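Local atomic coordinates of D7 protein (PDB entry 3NHI), a protein that sequesters host cysteinyl leukotrienes and binds thromboxane A2 analogs as a mosquito salivary protein, modulating blood feeding on vertebrates. Residues Gln1-Leu6 against Gly58-Asp63; Lys70-Pro75 against Glu94-Leu99; Arg212-Ile217 against Gln252-Ala257. All blocks are in the same frame, centred on the assembly; numbering follows the deposited sequence.

Contact 1: Gln1-Leu6 against Gly58-Asp63; sequences QPWKAL and GLQIYD. With EAH ((5S,7E,9E,11Z,14Z)-5-hydroxyicosa-7,9,11,14-tetraenoic acid), chain B.
Trp3 and Gln60 join the N-terminal arm to the Schellman motif that ends helix 46-58 in this odorant-binding-protein-like fold. Trp3 NE1 donates to Gln60 OE1 at 2.8 Å, with an N-H...O angle of 148°. The acceptor lies at the indole edge, somewhat tilted from the ring plane, its amide turned 81° from the ring, and NE1 sits in the carbonyl plane. A water fills a second place on the same oxygen, donating to Gln60 OE1 and to the carbonyl O of Lys4, so two donors grip OE1. Farther along the arm, Leu6 reaches in with CD1, which lies 3.5 Å from the carbonyl O of Leu59 and 4.3 Å from Leu59 CD2.

The positive phi of Gln60 (69°) belongs to the Schellman turn, and the side chain runs extended beyond CG to the indole. Behind this layer, Arg73 NH1 binds the carbonyl O of Gln60, while Gln77 and His132 hold the backbone N and O of Leu6. Leu59 and Ile61 belong to the lipid pocket and meet the end of the fatty chain: Leu59 CD1 is 3.6 Å from EAH C20, and Ile61 CD1 is 3.6 Å from EAH C19.

Contact 2: Lys70-Pro75 against Glu94-Leu99; sequences KSDRIP and EYQKAL
Ser71 and Gln96 bring the backbones within 4.9 Å, CA to CA, where the type I turn from Lys70 to Arg73 leading into helix 73-85 meets the flank of helix 89-101. Gln96 carries the polar half. Its CG is anti to the backbone N (chi1 172°) and lies 3.4 Å from the carbonyl O of Ser71; the extended chain then continues to Asp72, where Gln96 NE2 donates to Asp72 OD1 over 2.9 Å. The acceptor lies in the plane of the Gln96 amide, but NE2 meets OD1 from above the carboxylate plane, 45° out of it, and the two planes are 73° apart. Pro75 crosses the same side chain at about a right angle, its CG 3.6 Å from Gln96 OE1.

The apolar half belongs to Ile74. Ile74 CG2 lies 3.7 Å from Tyr95 CD2, CG1 rests over one ring face toward its rim, and Ile74 CD1 presses on Leu99 CD1 at 3.5 Å, tighter than usual for two carbons. Tyr95 OH pairs with Tyr116 OH of helix 109-130, and the Tyr95 side chain comes about 4 Å from the bound lipid. The chemistry is thus divided: a single amide-carboxylate bond to exposed Asp72 joins the polar side, while buried Ile74, Tyr95 and Leu99 hold the two helices together by close apolar packing beside the lipid pocket.

Contact 3: Arg212-Ile217 against Gln252-Ala257; sequences RDFNLI and QHFKNA. With SO4 (sulfate ion), chain D.
Phe214, near the C-terminal end of helix 207-216, and Ile217, just beyond it, pack on the side of helix 251-266, whose local axis crosses that of helix 212-216 at 89° with a closest approach of 9.1 Å. Ile217 can be followed outward. From CB, CG1 takes the crowded position between the backbone N and the carbonyl carbon (chi1 61°), and Ile217 CG2, anti to the carbonyl carbon, lies 4.0 Å from Ala257 CA. Ile217 CD1, at the tip, settles on the helix backbone, 3.4 Å from the carbonyl O of His253; it also touches Asn256 CB and lies 3.9 Å from Ala257 CB.

Ala257 CB lies over one face of the Phe214 ring and 3.6 Å from the carbonyl O of Asp213. The far end of the Phe214 ring reaches one turn back, where Phe214 CZ is 3.8 Å from Phe254 CB and lies near the plane of the Phe254 ring, at its edge. One water donates to the carbonyl O atoms of both Asp213 and Ala257, bridging the helices. The Asp213 carboxylate is held by Tyr199, His261 and Arg264. Helix 251-266 thus packs on helix 207-216 and, through the Phe254 ring against Tyr242, Leu245 and Val246, on helix 238-246.

From the N terminus, contact 1 closes a loop of 51 residues that takes in helices 8-22 and 28-37 and nearly all of 46-58. Contact 2 follows in series, closing the short hairpin of helices 73-85 and 89-101. Neither nests in the other, yet they touch: a probable hydrogen bond runs from Lys70 N to Ile61 O, and Trp3 packs on Arg73. Together they join the N-terminal arm to helices 46-58, 73-85 and 89-101 beside the lipid pocket. Contact 3, later in the chain, closes 34 residues holding helices 223-231 and 238-246; it lies on the opposite side of the chain's centre, about 30 Å from contact 1 between centres.

Contact 1: Gln1-Leu6 against Gly58-Asp63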
# COMPACT_ATOMS: atom_id res chain seq x y z
N GLN A 1 12.49 16.69 -4.74
CA GLN A 1 12.47 17.52 -3.50
C GLN A 1 13.55 17.17 -2.44
O GLN A 1 13.55 17.78 -1.36
CB GLN A 1 11.07 17.52 -2.87
N PRO A 2 14.46 16.21 -2.73
CA PRO A 2 14.55 15.33 -3.91
C PRO A 2 13.74 14.05 -3.74
O PRO A 2 13.19 13.79 -2.66
CB PRO A 2 16.06 15.01 -4.00
CG PRO A 2 16.73 15.83 -2.92
CD PRO A 2 15.66 16.04 -1.89
N TRP A 3 13.65 13.27 -4.83
CA TRP A 3 12.80 12.08 -4.85
C TRP A 3 13.34 10.94 -3.99
O TRP A 3 14.52 10.61 -4.05
CB TRP A 3 12.54 11.61 -6.29
CG TRP A 3 11.56 10.46 -6.35
CD1 TRP A 3 10.20 10.54 -6.25
CD2 TRP A 3 11.88 9.07 -6.48
NE1 TRP A 3 9.65 9.28 -6.33
CE2 TRP A 3 10.65 8.36 -6.46
CE3 TRP A 3 13.08 8.35 -6.62
CZ2 TRP A 3 10.59 6.96 -6.58
CZ3 TRP A 3 13.01 6.96 -6.73
CH2 TRP A 3 11.78 6.28 -6.71
N LYS A 4 12.44 10.35 -3.21
CA LYS A 4 12.79 9.26 -2.29
C LYS A 4 12.46 7.88 -2.87
O LYS A 4 11.32 7.60 -3.25
CB LYS A 4 12.08 9.46 -0.94
CG LYS A 4 12.66 8.59 0.18
CD LYS A 4 11.93 8.82 1.51
CE LYS A 4 12.58 8.06 2.65
NZ LYS A 4 12.63 6.58 2.45
N ALA A 5 13.47 7.02 -2.90
CA ALA A 5 13.30 5.64 -3.36
C ALA A 5 12.30 4.86 -2.51
O ALA A 5 12.10 5.13 -1.32
CB ALA A 5 14.62 4.92 -3.38
N LEU A 6 11.67 3.88 -3.14
CA LEU A 6 10.64 3.06 -2.51
C LEU A 6 11.21 1.77 -1.95
O LEU A 6 11.97 1.07 -2.63
CB LEU A 6 9.51 2.75 -3.50
CG LEU A 6 8.84 4.01 -4.09
CD1 LEU A 6 7.80 3.67 -5.16
CD2 LEU A 6 8.24 4.93 -2.99
N GLY A 58 2.07 4.36 -9.17
CA GLY A 58 2.38 4.00 -7.79
C GLY A 58 3.88 3.92 -7.51
O GLY A 58 4.34 4.34 -6.46
N LEU A 59 4.63 3.35 -8.46
CA LEU A 59 6.08 3.30 -8.32
C LEU A 59 6.74 4.64 -8.62
O LEU A 59 7.96 4.79 -8.47
CB LEU A 59 6.68 2.19 -9.19
CG LEU A 59 6.22 0.76 -8.90
CD1 LEU A 59 6.91 -0.18 -9.87
CD2 LEU A 59 6.51 0.33 -7.46
N GLN A 60 5.93 5.59 -9.09
CA GLN A 60 6.35 6.98 -9.32
C GLN A 60 7.33 7.10 -10.50
O GLN A 60 8.08 8.08 -10.63
CB GLN A 60 6.84 7.62 -8.00
CG GLN A 60 5.71 7.62 -6.95
CD GLN A 60 6.16 7.91 -5.53
OE1 GLN A 60 7.24 8.42 -5.31
NE2 GLN A 60 5.32 7.56 -4.56
N ILE A 61 7.29 6.10 -11.36
CA ILE A 61 7.98 6.13 -12.65
C ILE A 61 7.28 7.13 -13.59
O ILE A 61 7.93 7.82 -14.39
CB ILE A 61 8.02 4.70 -13.26
CG1 ILE A 61 8.83 3.77 -12.36
CG2 ILE A 61 8.61 4.70 -14.68
CD1 ILE A 61 8.72 2.30 -12.75
N TYR A 62 5.95 7.19 -13.50
CA TYR A 62 5.14 8.18 -14.19
C TYR A 62 4.58 9.17 -13.18
O TYR A 62 4.03 8.78 -12.15
CB TYR A 62 3.98 7.48 -14.91
CG TYR A 62 2.96 8.45 -15.49
CD1 TYR A 62 3.26 9.20 -16.62
CD2 TYR A 62 1.70 8.59 -14.91
CE1 TYR A 62 2.33 10.09 -17.15
CE2 TYR A 62 0.76 9.46 -15.44
CZ TYR A 62 1.08 10.21 -16.55
OH TYR A 62 0.14 11.08 -17.06
N ASP A 63 4.72 10.46 -13.48
CA ASP A 63 4.12 11.49 -12.65
C ASP A 63 2.86 12.04 -13.34
O ASP A 63 2.96 12.64 -14.42
CB ASP A 63 5.09 12.64 -12.39
CG ASP A 63 4.53 13.63 -11.39
OD1 ASP A 63 4.65 13.38 -10.17
OD2 ASP A 63 3.90 14.61 -11.82
O1 EAH B . 7.19 -10.28 -1.74
C1 EAH B . 6.67 -10.23 -2.88
O2 EAH B . 5.60 -10.83 -3.16
C2 EAH B . 7.36 -9.41 -3.95
C3 EAH B . 6.80 -9.74 -5.34
C4 EAH B . 5.68 -8.78 -5.74
C5 EAH B . 5.13 -9.15 -7.10
O3 EAH B . 6.02 -8.84 -8.03
C6 EAH B . 3.82 -8.40 -7.36
C7 EAH B . 3.32 -8.63 -8.77
C8 EAH B . 3.51 -7.38 -9.60
C9 EAH B . 3.23 -7.67 -11.01
C10 EAH B . 3.56 -6.64 -11.78
C11 EAH B . 3.27 -6.99 -13.17
C12 EAH B . 3.56 -6.20 -14.21
C13 EAH B . 4.20 -4.84 -14.07
C14 EAH B . 3.10 -3.80 -14.05
C15 EAH B . 3.14 -2.64 -14.70
C16 EAH B . 4.32 -2.19 -15.53
C17 EAH B . 5.16 -1.22 -14.72
C18 EAH B . 6.30 -1.94 -14.02
C19 EAH B . 7.37 -0.95 -13.59
C20 EAH B . 8.46 -1.64 -12.81
O HOH W 1 8.86 8.59 -3.01

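Contact 2: Lys70-Pro75 against Glu94-Leu99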
# COMPACT_ATOMS: atom_id res chain seq x y z
N LYS A 70 9.52 9.86 -15.43
CA LYS A 70 10.55 10.49 -14.62
C LYS A 70 11.84 9.68 -14.66
O LYS A 70 12.19 8.96 -13.71
CB LYS A 70 10.03 10.68 -13.19
CG LYS A 70 8.74 11.51 -13.13
CD LYS A 70 8.98 12.95 -13.56
CE LYS A 70 9.82 13.70 -12.53
NZ LYS A 70 10.13 15.10 -12.95
N SER A 71 12.55 9.80 -15.77
CA SER A 71 13.72 8.96 -16.06
C SER A 71 14.79 9.00 -14.96
O SER A 71 15.40 7.98 -14.65
CB SER A 71 14.35 9.33 -17.41
OG SER A 71 14.96 10.62 -17.38
N ASP A 72 15.01 10.17 -14.38
CA ASP A 72 16.09 10.33 -13.42
C ASP A 72 15.82 9.66 -12.08
O ASP A 72 16.73 9.50 -11.26
CB ASP A 72 16.47 11.80 -13.24
CG ASP A 72 17.20 12.40 -14.45
OD1 ASP A 72 17.42 11.72 -15.47
OD2 ASP A 72 17.55 13.58 -14.36
N ARG A 73 14.57 9.27 -11.85
CA ARG A 73 14.23 8.55 -10.62
C ARG A 73 14.74 7.12 -10.63
O ARG A 73 14.96 6.54 -9.57
CB ARG A 73 12.72 8.57 -10.37
CG ARG A 73 12.21 9.97 -10.04
CD ARG A 73 10.71 9.98 -9.81
NE ARG A 73 10.22 11.33 -9.52
CZ ARG A 73 8.94 11.64 -9.37
NH1 ARG A 73 7.99 10.72 -9.52
NH2 ARG A 73 8.58 12.88 -9.08
N ILE A 74 14.97 6.57 -11.82
CA ILE A 74 15.42 5.18 -11.93
C ILE A 74 16.80 4.98 -11.29
O ILE A 74 16.99 4.07 -10.47
CB ILE A 74 15.29 4.63 -13.39
CG1 ILE A 74 13.87 4.12 -13.64
CG2 ILE A 74 16.30 3.51 -13.67
CD1 ILE A 74 12.78 5.15 -13.40
N PRO A 75 17.77 5.85 -11.61
CA PRO A 75 19.05 5.71 -10.91
C PRO A 75 18.96 5.96 -9.40
O PRO A 75 19.72 5.36 -8.65
CB PRO A 75 19.94 6.76 -11.60
CG PRO A 75 19.38 6.84 -12.98
CD PRO A 75 17.89 6.77 -12.77
N GLU A 94 20.82 2.37 -19.14
CA GLU A 94 20.08 2.03 -20.35
C GLU A 94 18.57 2.10 -20.10
O GLU A 94 17.82 2.58 -20.96
CB GLU A 94 20.50 0.65 -20.89
CG GLU A 94 21.93 0.63 -21.48
CD GLU A 94 22.56 -0.77 -21.56
OE1 GLU A 94 22.03 -1.75 -20.99
OE2 GLU A 94 23.63 -0.88 -22.20
N TYR A 95 18.12 1.65 -18.93
CA TYR A 95 16.71 1.72 -18.54
C TYR A 95 16.24 3.18 -18.43
O TYR A 95 15.22 3.56 -18.99
CB TYR A 95 16.53 0.96 -17.23
CG TYR A 95 15.13 0.79 -16.67
CD1 TYR A 95 13.99 0.85 -17.47
CD2 TYR A 95 14.97 0.51 -15.31
CE1 TYR A 95 12.72 0.65 -16.90
CE2 TYR A 95 13.73 0.32 -14.75
CZ TYR A 95 12.61 0.40 -15.55
OH TYR A 95 11.38 0.19 -14.96
N GLN A 96 17.03 3.99 -17.71
CA GLN A 96 16.80 5.42 -17.61
C GLN A 96 16.65 6.06 -19.00
O GLN A 96 15.72 6.83 -19.25
CB GLN A 96 17.96 6.07 -16.85
CG GLN A 96 17.95 7.60 -16.83
CD GLN A 96 19.25 8.20 -16.34
OE1 GLN A 96 20.30 7.55 -16.37
NE2 GLN A 96 19.19 9.45 -15.89
N LYS A 97 17.57 5.72 -19.90
CA LYS A 97 17.57 6.31 -21.23
C LYS A 97 16.35 5.88 -22.05
O LYS A 97 15.74 6.71 -22.71
CB LYS A 97 18.89 6.02 -21.95
CG LYS A 97 20.01 6.90 -21.40
CD LYS A 97 21.42 6.40 -21.73
CE LYS A 97 21.76 6.56 -23.20
NZ LYS A 97 23.20 6.21 -23.39
N ALA A 98 15.97 4.60 -21.97
CA ALA A 98 14.76 4.13 -22.64
C ALA A 98 13.51 4.87 -22.14
O ALA A 98 12.62 5.22 -22.93
CB ALA A 98 14.60 2.62 -22.48
N LEU A 99 13.46 5.13 -20.83
CA LEU A 99 12.35 5.93 -20.28
C LEU A 99 12.36 7.38 -20.75
O LEU A 99 11.29 7.98 -20.97
CB LEU A 99 12.37 5.88 -18.75
CG LEU A 99 11.74 4.61 -18.19
CD1 LEU A 99 12.10 4.46 -16.75
CD2 LEU A 99 10.21 4.66 -18.35

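Contact 3: Arg212-Ile217 against Gln252-Ala257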
# COMPACT_ATOMS: atom_id res chain seq x y z
N ARG A 212 -13.25 4.02 1.76
CA ARG A 212 -13.02 2.73 1.09
C ARG A 212 -13.08 1.58 2.10
O ARG A 212 -13.64 0.52 1.80
CB ARG A 212 -11.67 2.73 0.37
CG ARG A 212 -11.42 1.51 -0.50
CD ARG A 212 -10.08 1.70 -1.19
NE ARG A 212 -9.80 0.68 -2.21
CZ ARG A 212 -9.08 -0.42 -1.99
NH1 ARG A 212 -8.61 -0.67 -0.77
NH2 ARG A 212 -8.84 -1.26 -2.97
N ASP A 213 -12.56 1.80 3.30
CA ASP A 213 -12.60 0.77 4.34
C ASP A 213 -14.01 0.45 4.82
O ASP A 213 -14.30 -0.71 5.17
CB ASP A 213 -11.70 1.15 5.51
CG ASP A 213 -10.24 0.82 5.27
OD1 ASP A 213 -9.90 0.31 4.19
OD2 ASP A 213 -9.44 1.04 6.20
N PHE A 214 -14.89 1.45 4.86
CA PHE A 214 -16.30 1.20 5.15
C PHE A 214 -17.00 0.49 3.99
O PHE A 214 -17.83 -0.40 4.21
CB PHE A 214 -17.03 2.51 5.51
CG PHE A 214 -16.72 3.01 6.89
CD1 PHE A 214 -15.53 3.69 7.15
CD2 PHE A 214 -17.62 2.81 7.92
CE1 PHE A 214 -15.25 4.16 8.44
CE2 PHE A 214 -17.36 3.29 9.21
CZ PHE A 214 -16.16 3.96 9.46
N ASN A 215 -16.63 0.84 2.76
CA ASN A 215 -17.18 0.15 1.59
C ASN A 215 -16.80 -1.32 1.63
O ASN A 215 -17.61 -2.19 1.31
CB ASN A 215 -16.69 0.79 0.29
CG ASN A 215 -17.26 2.18 0.08
OD1 ASN A 215 -18.22 2.59 0.74
ND2 ASN A 215 -16.67 2.91 -0.85
N LEU A 216 -15.57 -1.60 2.06
CA LEU A 216 -15.05 -2.97 2.10
C LEU A 216 -15.70 -3.87 3.15
O LEU A 216 -15.61 -5.09 3.05
CB LEU A 216 -13.52 -2.97 2.26
CG LEU A 216 -12.76 -2.67 0.96
CD1 LEU A 216 -11.30 -2.34 1.28
CD2 LEU A 216 -12.83 -3.84 -0.02
N ILE A 217 -16.35 -3.27 4.16
CA ILE A 217 -17.17 -4.04 5.11
C ILE A 217 -18.67 -3.95 4.78
O ILE A 217 -19.52 -4.22 5.62
CB ILE A 217 -16.89 -3.69 6.59
CG1 ILE A 217 -17.18 -2.21 6.89
CG2 ILE A 217 -15.46 -4.06 6.96
CD1 ILE A 217 -17.44 -1.92 8.37
N GLN A 252 -18.92 1.22 16.17
CA GLN A 252 -18.76 -0.20 15.92
C GLN A 252 -18.37 -0.48 14.47
O GLN A 252 -17.55 -1.36 14.21
CB GLN A 252 -20.03 -0.99 16.27
CG GLN A 252 -19.82 -2.52 16.22
CD GLN A 252 -18.69 -2.99 17.13
OE1 GLN A 252 -18.70 -2.73 18.35
NE2 GLN A 252 -17.70 -3.67 16.56
N HIS A 253 -18.94 0.28 13.54
CA HIS A 253 -18.59 0.10 12.14
C HIS A 253 -17.15 0.49 11.87
O HIS A 253 -16.46 -0.20 11.11
CB HIS A 253 -19.54 0.90 11.26
CG HIS A 253 -20.98 0.54 11.47
ND1 HIS A 253 -21.47 -0.71 11.19
CD2 HIS A 253 -22.01 1.26 11.97
CE1 HIS A 253 -22.76 -0.75 11.49
NE2 HIS A 253 -23.11 0.43 11.98
N PHE A 254 -16.68 1.56 12.50
CA PHE A 254 -15.28 1.91 12.37
C PHE A 254 -14.37 0.81 12.93
O PHE A 254 -13.38 0.45 12.29
CB PHE A 254 -14.94 3.25 13.04
CG PHE A 254 -13.47 3.53 13.05
CD1 PHE A 254 -12.78 3.66 11.85
CD2 PHE A 254 -12.76 3.61 14.23
CE1 PHE A 254 -11.41 3.87 11.83
CE2 PHE A 254 -11.38 3.83 14.22
CZ PHE A 254 -10.71 3.96 13.02
N LYS A 255 -14.71 0.27 14.09
CA LYS A 255 -13.92 -0.80 14.67
C LYS A 255 -13.84 -1.96 13.69
O LYS A 255 -12.77 -2.51 13.46
CB LYS A 255 -14.50 -1.27 16.00
CG LYS A 255 -14.45 -0.23 17.10
CD LYS A 255 -15.03 -0.79 18.39
CE LYS A 255 -15.02 0.26 19.49
NZ LYS A 255 -15.61 -0.28 20.74
N ASN A 256 -14.97 -2.31 13.07
CA ASN A 256 -14.98 -3.42 12.13
C ASN A 256 -14.14 -3.12 10.89
O ASN A 256 -13.41 -3.99 10.41
CB ASN A 256 -16.42 -3.79 11.76
CG ASN A 256 -17.20 -4.36 12.93
OD1 ASN A 256 -16.62 -4.79 13.93
ND2 ASN A 256 -18.52 -4.36 12.82
N ALA A 257 -14.24 -1.89 10.39
CA ALA A 257 -13.48 -1.47 9.21
C ALA A 257 -11.98 -1.43 9.48
O ALA A 257 -11.18 -1.90 8.67
CB ALA A 257 -13.96 -0.10 8.75
S SO4 D . -13.36 -2.04 22.62
O1 SO4 D . -13.73 -0.65 22.89
O2 SO4 D . -11.91 -2.15 22.59
O3 SO4 D . -13.91 -2.45 21.33
O4 SO4 D . -13.90 -2.90 23.67
O HOH W 2 -11.92 -2.35 5.91